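Uncharacterized protein (Pyrobaculum aerophilum, PDB 2ZYZ) probably serves as the structural subunit of an archaeal splicing endonuclease and may take part in binding nucleic acid. Local coordinates at residues 54-63 and 82-93. Sequence-based numbering, arbitrary orientation.
Sequences ERYLFYVMVE and LSMPVVLALVSN
Phe58 lays one face of its ring over CG2 of Val87, while its CE2 comes within 3.6 Å of Val87 CG1. The two side chains run side by side from neighbouring parallel strands, 55-62 and 86-91, joined through helix 69-81 as a beta-alpha-beta crossover at the centre of the mixed sheet. With Phe58 CG anti to its carbonyl carbon (chi1 -73°), the ring leans toward Val87; it also meets Phe48, their planes almost parallel. Farther along this face, Val60 CG1 meets Val91 CG2 at 4.1 Å where the two side chains cross, and helix 23-34 packs on this face, touching Phe58, Val62, Ala89 and Val91. The other face carries Leu57, Tyr59, Met61, Val86, Leu88 and Leu90, with helix 69-81 packed on Leu57, Tyr59 and Val86. Here Leu88 CD2 lies at the edge of the Tyr59 ring, in its plane, 3.9 Å from Tyr59 CD2, and Leu90 CD2 rests on Met61 CB. Seven backbone hydrogen bonds tie the strands, from Leu57 N to Pro85 O at one end to Glu63 N and Val91 O at the other. Before strand 86-91 begins, the extended Met84 carries its CE across the aliphatic part of Arg55, whose NE is salt-bridged to Glu51. Pro85 CG sits 3.4 Å from Tyr56 CD2, approaching the ring obliquely. At the far end the extended Glu63 side chain bridges to the loop after the strand: OE1, also hydrogen-bonded to a polar side chain on the chain of another protein, takes Asn93 N at 3.0 Å on its anti side, through a bent N-H...O angle of 137°.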
# COMPACT_ATOMS: atom_id res chain seq x y z
N GLU C 54 4.87 -16.58 27.18
CA GLU C 54 3.47 -16.94 27.28
C GLU C 54 3.10 -17.82 26.10
O GLU C 54 3.92 -18.07 25.29
CB GLU C 54 2.56 -15.73 27.43
CG GLU C 54 2.79 -14.59 26.49
CD GLU C 54 1.84 -13.33 26.74
OE1 GLU C 54 0.72 -13.43 27.28
OE2 GLU C 54 2.21 -12.22 26.34
N ARG C 55 1.89 -18.32 26.06
CA ARG C 55 1.37 -18.96 24.87
C ARG C 55 0.74 -18.00 23.90
O ARG C 55 0.02 -17.14 24.28
CB ARG C 55 0.35 -20.02 25.23
CG ARG C 55 0.84 -20.95 26.28
CD ARG C 55 0.07 -22.19 26.37
NE ARG C 55 0.84 -23.27 26.95
CZ ARG C 55 0.28 -24.42 27.33
NH1 ARG C 55 1.01 -25.36 27.85
NH2 ARG C 55 -1.01 -24.62 27.14
N TYR C 56 1.03 -18.20 22.63
CA TYR C 56 0.44 -17.42 21.57
C TYR C 56 -0.30 -18.29 20.57
O TYR C 56 0.04 -19.39 20.38
CB TYR C 56 1.53 -16.67 20.81
CG TYR C 56 2.50 -15.79 21.58
CD1 TYR C 56 3.63 -16.32 22.10
CD2 TYR C 56 2.33 -14.45 21.70
CE1 TYR C 56 4.49 -15.61 22.75
CE2 TYR C 56 3.22 -13.70 22.37
CZ TYR C 56 4.32 -14.30 22.88
OH TYR C 56 5.32 -13.64 23.56
N LEU C 57 -1.27 -17.72 19.91
CA LEU C 57 -1.90 -18.35 18.81
C LEU C 57 -1.32 -17.83 17.52
O LEU C 57 -1.42 -16.68 17.26
CB LEU C 57 -3.40 -18.12 18.85
CG LEU C 57 -4.28 -18.75 17.80
CD1 LEU C 57 -4.28 -20.21 17.95
CD2 LEU C 57 -5.64 -18.21 17.91
N PHE C 58 -0.70 -18.72 16.76
CA PHE C 58 -0.06 -18.39 15.51
C PHE C 58 -0.96 -18.71 14.33
O PHE C 58 -1.58 -19.76 14.30
CB PHE C 58 1.25 -19.11 15.35
CG PHE C 58 2.33 -18.58 16.20
CD1 PHE C 58 2.47 -19.01 17.46
CD2 PHE C 58 3.23 -17.65 15.72
CE1 PHE C 58 3.47 -18.51 18.24
CE2 PHE C 58 4.21 -17.16 16.50
CZ PHE C 58 4.33 -17.59 17.76
N TYR C 59 -0.94 -17.83 13.34
CA TYR C 59 -1.62 -18.05 12.08
C TYR C 59 -0.64 -17.77 10.95
O TYR C 59 -0.06 -16.73 10.88
CB TYR C 59 -2.86 -17.18 11.98
CG TYR C 59 -3.65 -17.34 10.72
CD1 TYR C 59 -4.11 -18.55 10.32
CD2 TYR C 59 -3.94 -16.26 9.93
CE1 TYR C 59 -4.80 -18.69 9.21
CE2 TYR C 59 -4.63 -16.41 8.79
CZ TYR C 59 -5.06 -17.64 8.44
OH TYR C 59 -5.73 -17.78 7.33
N VAL C 60 -0.45 -18.73 10.07
CA VAL C 60 0.57 -18.65 9.07
C VAL C 60 -0.04 -18.06 7.80
O VAL C 60 -1.04 -18.55 7.38
CB VAL C 60 1.15 -20.04 8.72
CG1 VAL C 60 2.02 -19.97 7.59
CG2 VAL C 60 1.87 -20.60 9.87
N MET C 61 0.58 -17.05 7.24
CA MET C 61 0.18 -16.44 6.00
C MET C 61 1.30 -16.48 4.99
O MET C 61 2.32 -15.92 5.21
CB MET C 61 -0.24 -14.99 6.25
CG MET C 61 -1.41 -14.90 7.13
SD MET C 61 -2.03 -13.26 7.43
CE MET C 61 -2.61 -12.75 5.85
N VAL C 62 1.07 -17.16 3.89
CA VAL C 62 2.02 -17.24 2.80
C VAL C 62 1.87 -16.11 1.76
O VAL C 62 0.82 -15.79 1.37
CB VAL C 62 1.95 -18.65 2.13
CG1 VAL C 62 2.77 -18.72 0.91
CG2 VAL C 62 2.39 -19.67 3.11
N GLU C 63 3.00 -15.53 1.35
CA GLU C 63 3.04 -14.52 0.31
C GLU C 63 2.16 -14.94 -0.88
O GLU C 63 2.31 -15.99 -1.38
CB GLU C 63 4.46 -14.25 -0.18
CG GLU C 63 4.58 -13.11 -1.12
CD GLU C 63 6.02 -12.74 -1.51
OE1 GLU C 63 6.94 -13.42 -1.10
OE2 GLU C 63 6.15 -11.78 -2.23
N LEU C 82 -9.58 -18.05 23.59
CA LEU C 82 -8.57 -18.89 24.21
C LEU C 82 -7.71 -18.08 25.19
O LEU C 82 -6.83 -18.58 25.75
CB LEU C 82 -7.68 -19.49 23.14
CG LEU C 82 -8.04 -20.72 22.29
CD1 LEU C 82 -9.40 -20.77 21.87
CD2 LEU C 82 -7.15 -20.96 21.17
N SER C 83 -8.00 -16.81 25.34
CA SER C 83 -7.13 -15.93 26.06
C SER C 83 -5.68 -15.81 25.75
O SER C 83 -4.88 -15.75 26.60
CB SER C 83 -7.34 -16.01 27.57
OG SER C 83 -8.69 -15.87 27.88
N MET C 84 -5.33 -15.73 24.47
CA MET C 84 -3.94 -15.71 24.02
C MET C 84 -3.74 -14.61 22.97
O MET C 84 -4.57 -14.44 22.16
CB MET C 84 -3.59 -17.05 23.38
CG MET C 84 -3.48 -18.17 24.32
SD MET C 84 -3.13 -19.71 23.52
CE MET C 84 -2.84 -20.73 24.86
N PRO C 85 -2.62 -13.92 22.97
CA PRO C 85 -2.36 -13.04 21.85
C PRO C 85 -2.17 -13.77 20.55
O PRO C 85 -1.69 -14.88 20.57
CB PRO C 85 -1.07 -12.36 22.22
CG PRO C 85 -0.46 -13.22 23.15
CD PRO C 85 -1.50 -13.88 23.90
N VAL C 86 -2.50 -13.10 19.46
CA VAL C 86 -2.42 -13.67 18.11
C VAL C 86 -1.21 -13.10 17.37
O VAL C 86 -0.96 -11.93 17.43
CB VAL C 86 -3.71 -13.39 17.32
CG1 VAL C 86 -3.68 -14.00 15.96
CG2 VAL C 86 -4.88 -13.88 18.07
N VAL C 87 -0.46 -13.96 16.72
CA VAL C 87 0.71 -13.61 15.96
C VAL C 87 0.49 -14.15 14.57
O VAL C 87 0.18 -15.28 14.41
CB VAL C 87 2.01 -14.19 16.54
CG1 VAL C 87 3.20 -13.80 15.74
CG2 VAL C 87 2.22 -13.74 17.93
N LEU C 88 0.65 -13.30 13.59
CA LEU C 88 0.64 -13.69 12.20
C LEU C 88 2.05 -14.01 11.77
O LEU C 88 2.89 -13.22 11.86
CB LEU C 88 0.08 -12.58 11.33
CG LEU C 88 -1.31 -12.13 11.70
CD1 LEU C 88 -1.78 -10.94 10.94
CD2 LEU C 88 -2.28 -13.24 11.76
N ALA C 89 2.26 -15.21 11.27
CA ALA C 89 3.55 -15.57 10.81
C ALA C 89 3.56 -15.43 9.31
O ALA C 89 2.97 -16.19 8.65
CB ALA C 89 3.84 -16.99 11.18
N LEU C 90 4.26 -14.44 8.80
CA LEU C 90 4.27 -14.16 7.38
C LEU C 90 5.43 -14.82 6.68
O LEU C 90 6.52 -14.61 7.06
CB LEU C 90 4.34 -12.67 7.14
CG LEU C 90 3.41 -11.81 7.99
CD1 LEU C 90 3.58 -10.39 7.71
CD2 LEU C 90 2.06 -12.14 7.91
N VAL C 91 5.17 -15.59 5.66
CA VAL C 91 6.23 -16.34 5.01
C VAL C 91 6.39 -15.95 3.55
O VAL C 91 5.44 -15.94 2.83
CB VAL C 91 5.97 -17.84 5.07
CG1 VAL C 91 7.21 -18.60 4.71
CG2 VAL C 91 5.50 -18.22 6.39
N SER C 92 7.60 -15.60 3.16
CA SER C 92 7.85 -15.21 1.80
C SER C 92 7.81 -16.41 0.87
O SER C 92 7.84 -17.48 1.29
CB SER C 92 9.19 -14.54 1.66
OG SER C 92 10.14 -15.52 1.66
N ASN C 93 7.85 -16.17 -0.42
CA ASN C 93 7.62 -17.24 -1.37
C ASN C 93 8.74 -18.25 -1.36
O ASN C 93 8.58 -19.37 -1.83
CB ASN C 93 7.42 -16.70 -2.78
CG ASN C 93 8.59 -15.88 -3.27
OD1 ASN C 93 9.68 -16.00 -2.82
ND2 ASN C 93 8.34 -15.04 -4.21